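Long-range contacts in uncharacterized protein (Bacteroides ovatus CL02T12C04, PDB 6PTM), which probably hydrolyses carrageenan from the chain ends, as an exo-carrageenase of glycoside hydrolase family 42: residues 68-73 / 544-549; 144-149 / 747-752; 167-172 / 550-555; 470-475 / 505-510. One frame throughout, in Å; residues are numbered along the deposited sequence.

Contact 1 of 4, residues 68-73 / 544-549; sequences TLKEET and MIDLNS
Ile545 reaches across to the first turn of helix 69-90 and makes nearly all of the apolar contact. Its CD1 ends 3.6 Å from Lys70 CA and 3.7 Å from Leu69 CG, while Leu69 CD2 lies 3.9 Å from Ile545 CG1, the two branched chains meeting at a slant. Because CG1 of Ile545 stands anti to the carbonyl carbon (chi1 -75°) and CD1 continues outward, the thin end of the side chain is what enters between Leu69 and Lys70. The helices run almost antiparallel, at 165°, with the axes of the two short segments 11.3 Å apart, wide enough for one layer of side chains. Helix 534-549 follows strand 503-506, the last strand of what appears to be the (beta/alpha)8 barrel, so the contact fixes the N-terminal helical region to the outside of that barrel. The polar part is indirect. Lys70, fully extended, stops 4.4 Å short of Asp546 OD2 with its NZ, and a water accepting from Lys70 NZ and donating to Asp546 OD1 closes the gap. Each charge has a direct mate outside: Glu134 for Lys70, Arg490 for Asp546. Within helix 69-90, Thr73 OG1 donates to Leu69 O at 2.9 Å.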
# COMPACT_ATOMS: atom_id res chain seq x y z
N THR A 68 10.81 -18.49 -22.11
CA THR A 68 9.59 -19.22 -21.67
C THR A 68 9.36 -19.02 -20.16
O THR A 68 8.66 -19.86 -19.56
CB THR A 68 9.66 -20.72 -21.97
OG1 THR A 68 10.89 -21.22 -21.46
CG2 THR A 68 9.56 -21.03 -23.43
N LEU A 69 9.91 -17.98 -19.54
CA LEU A 69 9.72 -17.75 -18.08
C LEU A 69 8.22 -17.80 -17.73
O LEU A 69 7.86 -18.45 -16.74
CB LEU A 69 10.35 -16.43 -17.66
CG LEU A 69 10.14 -16.02 -16.21
CD1 LEU A 69 10.75 -17.06 -15.24
CD2 LEU A 69 10.75 -14.65 -15.96
N LYS A 70 7.38 -17.14 -18.51
CA LYS A 70 5.94 -17.00 -18.17
C LYS A 70 5.31 -18.40 -18.10
O LYS A 70 4.72 -18.71 -17.09
CB LYS A 70 5.31 -16.09 -19.21
CG LYS A 70 3.84 -15.79 -19.00
CD LYS A 70 3.34 -14.77 -19.99
CE LYS A 70 1.85 -14.59 -19.87
NZ LYS A 70 1.38 -13.47 -20.70
N GLU A 71 5.51 -19.22 -19.14
CA GLU A 71 4.91 -20.58 -19.25
C GLU A 71 5.53 -21.50 -18.20
O GLU A 71 4.78 -22.34 -17.62
CB GLU A 71 5.03 -21.09 -20.67
CG GLU A 71 4.14 -20.37 -21.66
CD GLU A 71 4.73 -19.06 -22.18
OE1 GLU A 71 5.96 -18.86 -22.00
OE2 GLU A 71 3.95 -18.26 -22.75
N GLU A 72 6.83 -21.39 -17.93
CA GLU A 72 7.47 -22.18 -16.85
C GLU A 72 6.86 -21.84 -15.49
O GLU A 72 6.74 -22.75 -14.63
CB GLU A 72 8.97 -21.93 -16.77
CG GLU A 72 9.73 -22.51 -17.95
CD GLU A 72 11.16 -22.03 -17.94
OE1 GLU A 72 11.74 -22.01 -16.84
OE2 GLU A 72 11.66 -21.59 -18.96
N THR A 73 6.51 -20.57 -15.27
CA THR A 73 5.87 -20.12 -14.02
C THR A 73 4.49 -20.79 -13.92
O THR A 73 4.15 -21.31 -12.85
CB THR A 73 5.79 -18.59 -13.93
OG1 THR A 73 7.13 -18.10 -13.95
CG2 THR A 73 5.05 -18.13 -12.70
N MET A 544 4.10 -9.44 -12.78
CA MET A 544 5.49 -8.97 -12.53
C MET A 544 6.32 -9.12 -13.82
O MET A 544 7.11 -8.20 -14.17
CB MET A 544 6.13 -9.75 -11.37
CG MET A 544 5.43 -9.55 -10.03
SD MET A 544 5.42 -7.81 -9.49
CE MET A 544 3.67 -7.53 -9.25
N ILE A 545 6.15 -10.25 -14.51
CA ILE A 545 6.92 -10.49 -15.76
C ILE A 545 6.62 -9.38 -16.77
O ILE A 545 7.58 -8.89 -17.41
CB ILE A 545 6.58 -11.86 -16.35
CG1 ILE A 545 7.25 -12.97 -15.54
CG2 ILE A 545 6.93 -11.86 -17.84
CD1 ILE A 545 6.79 -14.37 -15.88
N ASP A 546 5.34 -9.03 -16.94
CA ASP A 546 5.00 -7.96 -17.90
C ASP A 546 5.50 -6.61 -17.38
O ASP A 546 6.11 -5.85 -18.17
CB ASP A 546 3.51 -7.91 -18.23
CG ASP A 546 3.08 -9.03 -19.16
OD1 ASP A 546 3.93 -9.55 -19.91
OD2 ASP A 546 1.91 -9.40 -19.08
N LEU A 547 5.28 -6.29 -16.11
CA LEU A 547 5.78 -5.00 -15.57
C LEU A 547 7.32 -4.93 -15.73
O LEU A 547 7.83 -3.89 -16.15
CB LEU A 547 5.37 -4.89 -14.10
CG LEU A 547 3.90 -4.70 -13.78
CD1 LEU A 547 3.67 -5.02 -12.32
CD2 LEU A 547 3.47 -3.29 -14.10
N ASN A 548 8.05 -5.98 -15.41
CA ASN A 548 9.52 -6.00 -15.63
C ASN A 548 9.84 -5.64 -17.08
O ASN A 548 10.79 -4.89 -17.31
CB ASN A 548 10.15 -7.32 -15.19
CG ASN A 548 10.19 -7.46 -13.69
OD1 ASN A 548 9.96 -6.49 -12.96
ND2 ASN A 548 10.42 -8.69 -13.22
N SER A 549 9.09 -6.17 -18.03
CA SER A 549 9.37 -6.07 -19.48
C SER A 549 9.23 -4.61 -19.91
O SER A 549 9.82 -4.24 -20.96
CB SER A 549 8.48 -7.00 -20.29
OG SER A 549 7.16 -6.48 -20.50
O HOH W 1 3.21 -11.70 -21.31

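Contact 2 of 4, residues 144-149 / 747-752; sequences KRLPTP and EVLTGL
Lys144 and Thr750 are joined by the one direct hydrogen bond between the loops, from Lys144 N to Thr750 O at 2.8 Å. The lysine chain leaves with CG anti to its N, then bends at both chi3 (64°) and chi4, which carries CE past Gly751 CA and brings NZ back toward Val748. Two waters accept from NZ and donate to Val748 O, and one of them also donates to Lys144 O. A third water joins Leu146 N to Leu749 O. Lys144 O and Leu749 O, two acceptors only 3.1 Å apart, thus each receive a hydrogen bond from one of these waters. Leu146 supplies the apolar side: with CG anti to the carbonyl carbon (chi1 -66°), its CD1 rests 4.2 Å from Val748 CG1 and 4.3 Å from Leu749 CD2, and has Val748 O as a polar neighbour at 3.7 Å. Thr750 OG1 faces into its own loop, donating to Glu747 OE1 and accepting from Leu752 N in an ST turn. The 747-752 loop links strands 742-747 and 757-760 of the C-terminal beta region, with Val748 packed on strand 765-772. Segment 144-149 follows helix 109-139, and Leu146 also touches Ser549 of helix 534-549.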
# COMPACT_ATOMS: atom_id res chain seq x y z
N LYS A 144 4.34 -10.55 -30.31
CA LYS A 144 5.73 -10.14 -30.02
C LYS A 144 5.94 -10.23 -28.51
O LYS A 144 5.20 -9.57 -27.77
CB LYS A 144 5.98 -8.75 -30.60
CG LYS A 144 7.40 -8.21 -30.39
CD LYS A 144 7.67 -6.88 -31.08
CE LYS A 144 6.81 -5.76 -30.53
NZ LYS A 144 7.46 -5.16 -29.35
N ARG A 145 6.91 -11.01 -28.06
CA ARG A 145 7.26 -11.12 -26.62
C ARG A 145 8.43 -10.21 -26.30
O ARG A 145 9.50 -10.42 -26.79
CB ARG A 145 7.62 -12.56 -26.24
CG ARG A 145 8.02 -12.69 -24.78
CD ARG A 145 7.83 -14.12 -24.33
NE ARG A 145 6.42 -14.47 -24.24
CZ ARG A 145 6.00 -15.67 -23.84
NH1 ARG A 145 6.89 -16.58 -23.51
NH2 ARG A 145 4.72 -15.94 -23.71
N LEU A 146 8.22 -9.24 -25.42
CA LEU A 146 9.31 -8.35 -24.99
C LEU A 146 10.28 -9.14 -24.14
O LEU A 146 9.87 -10.07 -23.44
CB LEU A 146 8.70 -7.20 -24.19
CG LEU A 146 7.81 -6.28 -25.01
CD1 LEU A 146 7.24 -5.18 -24.13
CD2 LEU A 146 8.58 -5.69 -26.19
N PRO A 147 11.58 -8.74 -24.15
CA PRO A 147 12.54 -9.28 -23.21
C PRO A 147 12.08 -9.06 -21.76
O PRO A 147 11.54 -7.97 -21.43
CB PRO A 147 13.82 -8.47 -23.46
CG PRO A 147 13.65 -7.85 -24.85
CD PRO A 147 12.15 -7.69 -25.02
N THR A 148 12.36 -10.03 -20.89
CA THR A 148 11.99 -9.94 -19.46
C THR A 148 13.05 -10.70 -18.66
O THR A 148 13.54 -11.71 -19.14
CB THR A 148 10.55 -10.43 -19.25
OG1 THR A 148 10.12 -9.95 -17.97
CG2 THR A 148 10.40 -11.93 -19.30
N PRO A 149 13.49 -10.17 -17.50
CA PRO A 149 14.61 -10.76 -16.76
C PRO A 149 14.19 -12.00 -15.97
O PRO A 149 13.05 -12.08 -15.54
CB PRO A 149 15.04 -9.66 -15.81
CG PRO A 149 13.76 -8.88 -15.57
CD PRO A 149 13.01 -8.92 -16.89
N GLU A 747 -0.66 -2.37 -29.11
CA GLU A 747 -0.47 -2.93 -27.76
C GLU A 747 1.03 -3.09 -27.50
O GLU A 747 1.70 -3.82 -28.23
CB GLU A 747 -1.18 -4.28 -27.69
CG GLU A 747 -2.69 -4.15 -27.84
CD GLU A 747 -3.45 -5.43 -27.55
OE1 GLU A 747 -2.81 -6.45 -27.44
OE2 GLU A 747 -4.68 -5.37 -27.45
N VAL A 748 1.53 -2.45 -26.45
CA VAL A 748 2.99 -2.54 -26.10
C VAL A 748 3.37 -4.00 -25.84
O VAL A 748 4.38 -4.47 -26.38
CB VAL A 748 3.30 -1.63 -24.91
CG1 VAL A 748 4.70 -1.89 -24.34
CG2 VAL A 748 3.09 -0.18 -25.30
N LEU A 749 2.56 -4.73 -25.11
CA LEU A 749 2.97 -6.07 -24.62
C LEU A 749 2.86 -7.12 -25.73
O LEU A 749 3.54 -8.15 -25.61
CB LEU A 749 2.12 -6.44 -23.39
CG LEU A 749 2.28 -5.53 -22.19
CD1 LEU A 749 1.33 -5.93 -21.05
CD2 LEU A 749 3.72 -5.52 -21.70
N THR A 750 2.03 -6.92 -26.75
CA THR A 750 1.70 -7.99 -27.73
C THR A 750 2.22 -7.61 -29.11
O THR A 750 2.40 -8.54 -29.90
CB THR A 750 0.20 -8.28 -27.84
OG1 THR A 750 -0.52 -7.11 -28.25
CG2 THR A 750 -0.39 -8.84 -26.56
N GLY A 751 2.45 -6.31 -29.36
CA GLY A 751 2.67 -5.78 -30.70
C GLY A 751 1.43 -5.77 -31.57
O GLY A 751 1.54 -5.29 -32.67
N LEU A 752 0.27 -6.25 -31.11
CA LEU A 752 -0.94 -6.25 -31.97
C LEU A 752 -1.45 -4.82 -32.21
O LEU A 752 -1.43 -3.97 -31.30
CB LEU A 752 -2.04 -7.09 -31.34
CG LEU A 752 -1.72 -8.59 -31.18
CD1 LEU A 752 -2.69 -9.23 -30.23
CD2 LEU A 752 -1.71 -9.32 -32.52
O HOH W 2 5.97 -3.27 -27.97
O HOH W 3 5.51 -6.73 -27.79
O HOH W 4 5.68 -9.25 -24.06

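Contact 3 of 4, residues 167-172 / 550-555; sequences GKPVFL and VSDYIM
Strand 168-175, which appears to be the first strand of a (beta/alpha)8 barrel, turns Pro169 and Phe171 toward Ser551, Ile554 and Met555 on the first turns of helix 551-559. Deeper in, the far end of Phe171 meets the helix obliquely, CZ lying 3.4 Å from Ile554 CG2 and CE2 3.6 Å from Ser551 CB. Met555 completes the group through a Met-aromatic contact, its SD at the ring edge, 4.9 Å from the centroid of the Phe171 ring and 76° off the normal. With CG anti to the carbonyl carbon (chi1 -61°), Met555 CG meets Pro169 CG at 3.7 Å, and the bend at chi2 brings SD to the phenylalanine. The segment axes cross at 77°, so the start of helix 551-559 lies nearly at right angles to strand 168-170 and not along it, as the covering helices of such a barrel would. Were Phe171 cut back to an alanine, a gap against Ile554 would probably open and the Met555 sulfur would lose its aromatic partner. Polar bonds follow outward along the strand. Ser551 OG donates to Pro169 O at 2.7 Å, tilted from the carbonyl plane. Near the surface, Lys168 NZ forms a 2.9 Å salt bridge with Asp552 OD2 on its syn lone pair, and a water links NZ to Asp552 OD1. Phe171 N is taken up by Asn548 OD1, and its side chain also touches Met544 and Leu547 of helix 534-549.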
# COMPACT_ATOMS: atom_id res chain seq x y z
N GLY A 167 21.13 -3.59 -13.66
CA GLY A 167 21.05 -2.18 -14.05
C GLY A 167 19.65 -1.75 -14.48
O GLY A 167 19.54 -0.66 -14.92
N LYS A 168 18.63 -2.57 -14.31
CA LYS A 168 17.26 -2.20 -14.68
C LYS A 168 16.35 -2.30 -13.48
O LYS A 168 16.51 -3.20 -12.65
CB LYS A 168 16.80 -3.12 -15.81
CG LYS A 168 17.44 -2.82 -17.15
CD LYS A 168 16.91 -1.51 -17.65
CE LYS A 168 17.72 -0.93 -18.78
NZ LYS A 168 17.09 0.33 -19.22
N PRO A 169 15.30 -1.43 -13.41
CA PRO A 169 14.23 -1.58 -12.43
C PRO A 169 13.49 -2.91 -12.64
O PRO A 169 13.16 -3.28 -13.81
CB PRO A 169 13.29 -0.36 -12.63
CG PRO A 169 13.93 0.48 -13.72
CD PRO A 169 15.06 -0.31 -14.34
N VAL A 170 13.24 -3.59 -11.52
CA VAL A 170 12.33 -4.77 -11.46
C VAL A 170 11.31 -4.55 -10.34
O VAL A 170 11.49 -3.64 -9.50
CB VAL A 170 13.09 -6.10 -11.31
CG1 VAL A 170 13.98 -6.37 -12.51
CG2 VAL A 170 13.90 -6.17 -10.02
N PHE A 171 10.27 -5.36 -10.36
CA PHE A 171 9.17 -5.40 -9.38
C PHE A 171 9.07 -6.82 -8.82
O PHE A 171 9.07 -7.78 -9.60
CB PHE A 171 7.88 -4.90 -10.06
CG PHE A 171 8.07 -3.54 -10.70
CD1 PHE A 171 8.23 -2.41 -9.91
CD2 PHE A 171 8.16 -3.41 -12.07
CE1 PHE A 171 8.46 -1.16 -10.48
CE2 PHE A 171 8.43 -2.17 -12.64
CZ PHE A 171 8.57 -1.06 -11.85
N LEU A 172 8.94 -6.94 -7.50
CA LEU A 172 9.05 -8.24 -6.79
C LEU A 172 7.70 -8.67 -6.20
O LEU A 172 6.98 -7.83 -5.59
CB LEU A 172 10.12 -8.16 -5.72
CG LEU A 172 11.55 -7.83 -6.19
CD1 LEU A 172 12.52 -8.01 -5.01
CD2 LEU A 172 12.00 -8.66 -7.42
N VAL A 550 8.47 -3.82 -19.16
CA VAL A 550 8.30 -2.38 -19.49
C VAL A 550 8.68 -1.50 -18.30
O VAL A 550 8.10 -0.40 -18.15
CB VAL A 550 6.87 -2.11 -19.99
CG1 VAL A 550 6.66 -2.71 -21.35
CG2 VAL A 550 5.77 -2.55 -19.03
N SER A 551 9.67 -1.91 -17.52
CA SER A 551 9.89 -1.30 -16.18
C SER A 551 10.33 0.16 -16.35
O SER A 551 10.08 0.95 -15.42
CB SER A 551 10.88 -2.08 -15.34
OG SER A 551 12.14 -2.12 -15.98
N ASP A 552 10.99 0.52 -17.46
CA ASP A 552 11.33 1.96 -17.67
C ASP A 552 10.03 2.77 -17.84
O ASP A 552 9.92 3.86 -17.22
CB ASP A 552 12.32 2.18 -18.82
CG ASP A 552 13.73 1.65 -18.49
OD1 ASP A 552 14.26 1.83 -17.29
OD2 ASP A 552 14.33 1.06 -19.43
N TYR A 553 9.07 2.27 -18.62
CA TYR A 553 7.76 2.95 -18.77
C TYR A 553 7.11 3.09 -17.38
O TYR A 553 6.62 4.17 -17.03
CB TYR A 553 6.87 2.18 -19.74
CG TYR A 553 7.29 2.20 -21.19
CD1 TYR A 553 8.24 3.11 -21.68
CD2 TYR A 553 6.72 1.31 -22.10
CE1 TYR A 553 8.57 3.13 -23.02
CE2 TYR A 553 7.06 1.32 -23.44
CZ TYR A 553 7.98 2.24 -23.90
OH TYR A 553 8.30 2.26 -25.23
N ILE A 554 7.13 2.01 -16.59
CA ILE A 554 6.46 1.93 -15.27
C ILE A 554 7.11 2.96 -14.37
O ILE A 554 6.37 3.78 -13.74
CB ILE A 554 6.49 0.49 -14.71
CG1 ILE A 554 5.74 -0.50 -15.60
CG2 ILE A 554 5.94 0.48 -13.30
CD1 ILE A 554 4.30 -0.12 -15.92
N MET A 555 8.45 3.03 -14.35
CA MET A 555 9.07 4.04 -13.45
C MET A 555 8.69 5.44 -13.96
O MET A 555 8.45 6.27 -13.11
CB MET A 555 10.59 3.90 -13.34
CG MET A 555 11.05 2.59 -12.79
SD MET A 555 10.32 2.19 -11.16
CE MET A 555 10.64 3.72 -10.29
O HOH W 5 16.73 2.18 -16.90

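Contact 4 of 4, residues 470-475 / 505-510; sequences EGHMLS and QTWYWC
The Trp507 indole is sandwiched. On one face His472 CE1 lies 3.2 Å from Trp507 CG, offset toward the rim, and Glu470 OE2 stands above the same face, 3.7 Å from Trp507 CE3; on the opposite face sits the ring of Tyr508, which follows through a cis peptide bond. At the indole edge, in its plane, are Ser475 OG and a water that accepts from Trp507 NE1 and bridges to that hydroxyl. The imidazole and the five-membered ring are oblique, with planes at 39°, and Trp507 CB makes a CH-pi contact over the His472 face, 3.9 Å from the centroid. Both imidazole nitrogens are gripped in the ring plane: NE2 donates to Glu470 OE2, on the anti side of the carboxylate, and His472 ND1 donates to Ser475 O at 2.8 Å. These two bonds fix the rotation of the ring, and the histidine in turn positions Glu470, whose OE1 pairs with Lys394. A leucine in place of His472 would probably leave Glu470 OE2 and Ser475 O without these donors, and the carboxylate held mainly through Lys394. The backbones pair in a parallel bridge at Gly471 and Thr506: Gly471 N donates to Gln505 O at 2.9 Å, and Trp507 N to Gly471 O at 2.9 Å. Leu474 CD1 packs on Thr506 CG2 at 3.6 Å. The strands belong to a beta-alpha-beta unit with helix 486-498, and would be the seventh and eighth of a (beta/alpha)8 barrel, whose C-terminal strand ends carry the active site in clan GH-A glycosidases, which include family 42.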
# COMPACT_ATOMS: atom_id res chain seq x y z
N GLU A 470 2.38 -7.11 3.58
CA GLU A 470 1.28 -8.08 3.73
C GLU A 470 0.17 -7.68 2.77
O GLU A 470 -0.80 -7.06 3.22
CB GLU A 470 0.82 -8.14 5.18
CG GLU A 470 -0.12 -9.29 5.46
CD GLU A 470 -0.69 -9.27 6.87
OE1 GLU A 470 0.09 -8.96 7.81
OE2 GLU A 470 -1.91 -9.47 7.02
N GLY A 471 0.32 -8.03 1.50
CA GLY A 471 -0.56 -7.55 0.42
C GLY A 471 -1.97 -8.12 0.60
O GLY A 471 -2.11 -9.38 0.67
N HIS A 472 -2.96 -7.23 0.70
CA HIS A 472 -4.38 -7.62 0.91
C HIS A 472 -5.18 -7.19 -0.32
O HIS A 472 -6.35 -6.76 -0.18
CB HIS A 472 -4.88 -7.09 2.27
CG HIS A 472 -4.49 -7.97 3.42
ND1 HIS A 472 -5.00 -9.27 3.57
CD2 HIS A 472 -3.63 -7.77 4.44
CE1 HIS A 472 -4.44 -9.82 4.64
NE2 HIS A 472 -3.58 -8.92 5.19
N MET A 473 -4.59 -7.34 -1.51
CA MET A 473 -5.28 -7.07 -2.81
C MET A 473 -5.93 -8.33 -3.38
O MET A 473 -6.61 -8.20 -4.42
CB MET A 473 -4.32 -6.48 -3.84
CG MET A 473 -3.84 -5.08 -3.44
SD MET A 473 -2.04 -4.86 -3.54
CE MET A 473 -1.89 -4.94 -5.32
N LEU A 474 -5.79 -9.50 -2.73
CA LEU A 474 -6.45 -10.76 -3.20
C LEU A 474 -7.52 -11.23 -2.19
O LEU A 474 -8.61 -11.55 -2.65
CB LEU A 474 -5.42 -11.86 -3.47
CG LEU A 474 -4.33 -11.47 -4.47
CD1 LEU A 474 -3.32 -12.60 -4.62
CD2 LEU A 474 -4.94 -11.09 -5.82
N SER A 475 -7.22 -11.28 -0.88
CA SER A 475 -8.20 -11.66 0.18
C SER A 475 -8.00 -10.83 1.46
O SER A 475 -6.87 -10.30 1.71
CB SER A 475 -8.17 -13.17 0.46
OG SER A 475 -6.92 -13.56 1.02
N GLN A 505 4.94 -8.77 -0.47
CA GLN A 505 4.77 -10.12 0.13
C GLN A 505 3.27 -10.30 0.24
O GLN A 505 2.69 -9.65 1.14
CB GLN A 505 5.47 -10.23 1.49
CG GLN A 505 5.42 -11.66 1.99
CD GLN A 505 6.12 -11.86 3.31
OE1 GLN A 505 6.04 -11.03 4.22
NE2 GLN A 505 6.83 -12.96 3.40
N THR A 506 2.64 -11.09 -0.64
CA THR A 506 1.16 -11.18 -0.73
C THR A 506 0.62 -12.12 0.37
O THR A 506 1.21 -13.20 0.57
CB THR A 506 0.71 -11.62 -2.12
OG1 THR A 506 1.23 -10.70 -3.09
CG2 THR A 506 -0.80 -11.75 -2.18
N TRP A 507 -0.47 -11.72 1.03
CA TRP A 507 -1.24 -12.61 1.95
C TRP A 507 -2.07 -13.59 1.11
O TRP A 507 -2.93 -13.17 0.35
CB TRP A 507 -2.15 -11.77 2.85
CG TRP A 507 -3.02 -12.56 3.79
CD1 TRP A 507 -4.31 -12.95 3.56
CD2 TRP A 507 -2.68 -13.04 5.11
NE1 TRP A 507 -4.79 -13.64 4.64
CE2 TRP A 507 -3.82 -13.72 5.60
CE3 TRP A 507 -1.53 -12.99 5.92
CZ2 TRP A 507 -3.85 -14.28 6.88
CZ3 TRP A 507 -1.57 -13.54 7.19
CH2 TRP A 507 -2.71 -14.19 7.65
N TYR A 508 -1.84 -14.91 1.22
CA TYR A 508 -0.76 -15.59 1.95
C TYR A 508 -0.63 -17.04 1.46
O TYR A 508 -1.57 -17.59 0.90
CB TYR A 508 -0.94 -15.61 3.47
CG TYR A 508 -2.11 -16.38 4.05
CD1 TYR A 508 -2.04 -16.91 5.34
CD2 TYR A 508 -3.32 -16.52 3.37
CE1 TYR A 508 -3.12 -17.57 5.92
CE2 TYR A 508 -4.40 -17.18 3.93
CZ TYR A 508 -4.31 -17.70 5.21
OH TYR A 508 -5.40 -18.33 5.76
N TRP A 509 0.55 -17.63 1.64
CA TRP A 509 0.83 -19.01 1.20
C TRP A 509 0.88 -19.90 2.44
O TRP A 509 1.98 -20.23 2.92
CB TRP A 509 2.10 -19.07 0.37
CG TRP A 509 2.33 -20.36 -0.38
CD1 TRP A 509 2.41 -21.63 0.12
CD2 TRP A 509 2.60 -20.45 -1.79
NE1 TRP A 509 2.71 -22.51 -0.89
CE2 TRP A 509 2.84 -21.82 -2.07
CE3 TRP A 509 2.67 -19.51 -2.83
CZ2 TRP A 509 3.14 -22.26 -3.36
CZ3 TRP A 509 2.96 -19.95 -4.10
CH2 TRP A 509 3.20 -21.30 -4.35
N CYS A 510 -0.30 -20.21 2.95
CA CYS A 510 -0.48 -20.98 4.19
C CYS A 510 -0.37 -22.49 3.90
O CYS A 510 -0.20 -23.23 4.87
CB CYS A 510 -1.82 -20.65 4.84
SG CYS A 510 -1.87 -21.14 6.58
O HOH W 6 -4.05 -10.80 -0.54
O HOH W 7 -7.46 -14.49 3.47

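How the contacts relate
Contacts 1, 2 and 3 form one connected patch, their centres 11 to 14 Å apart, whereas contact 4 lies 20 Å or more from each and touches none. Contacts 1 and 2 meet through the Glu71–Arg145 salt bridge; contact 3 meets contact 1 through Asn548 and Phe171 and contact 2 through Val550. Helices 534-549 and 551-559 follow each other in the chain. Contact 4 is nested inside the loops closed by the other three, and contact 3 inside that of contact 2. Contacts 3 and 4 share a sheet, strands 168-175 and 503-506 being neighbours. The patch thus ties the N-terminal helices and C-terminal beta region to the probable barrel, while contact 4 lies at the ends of two of its strands.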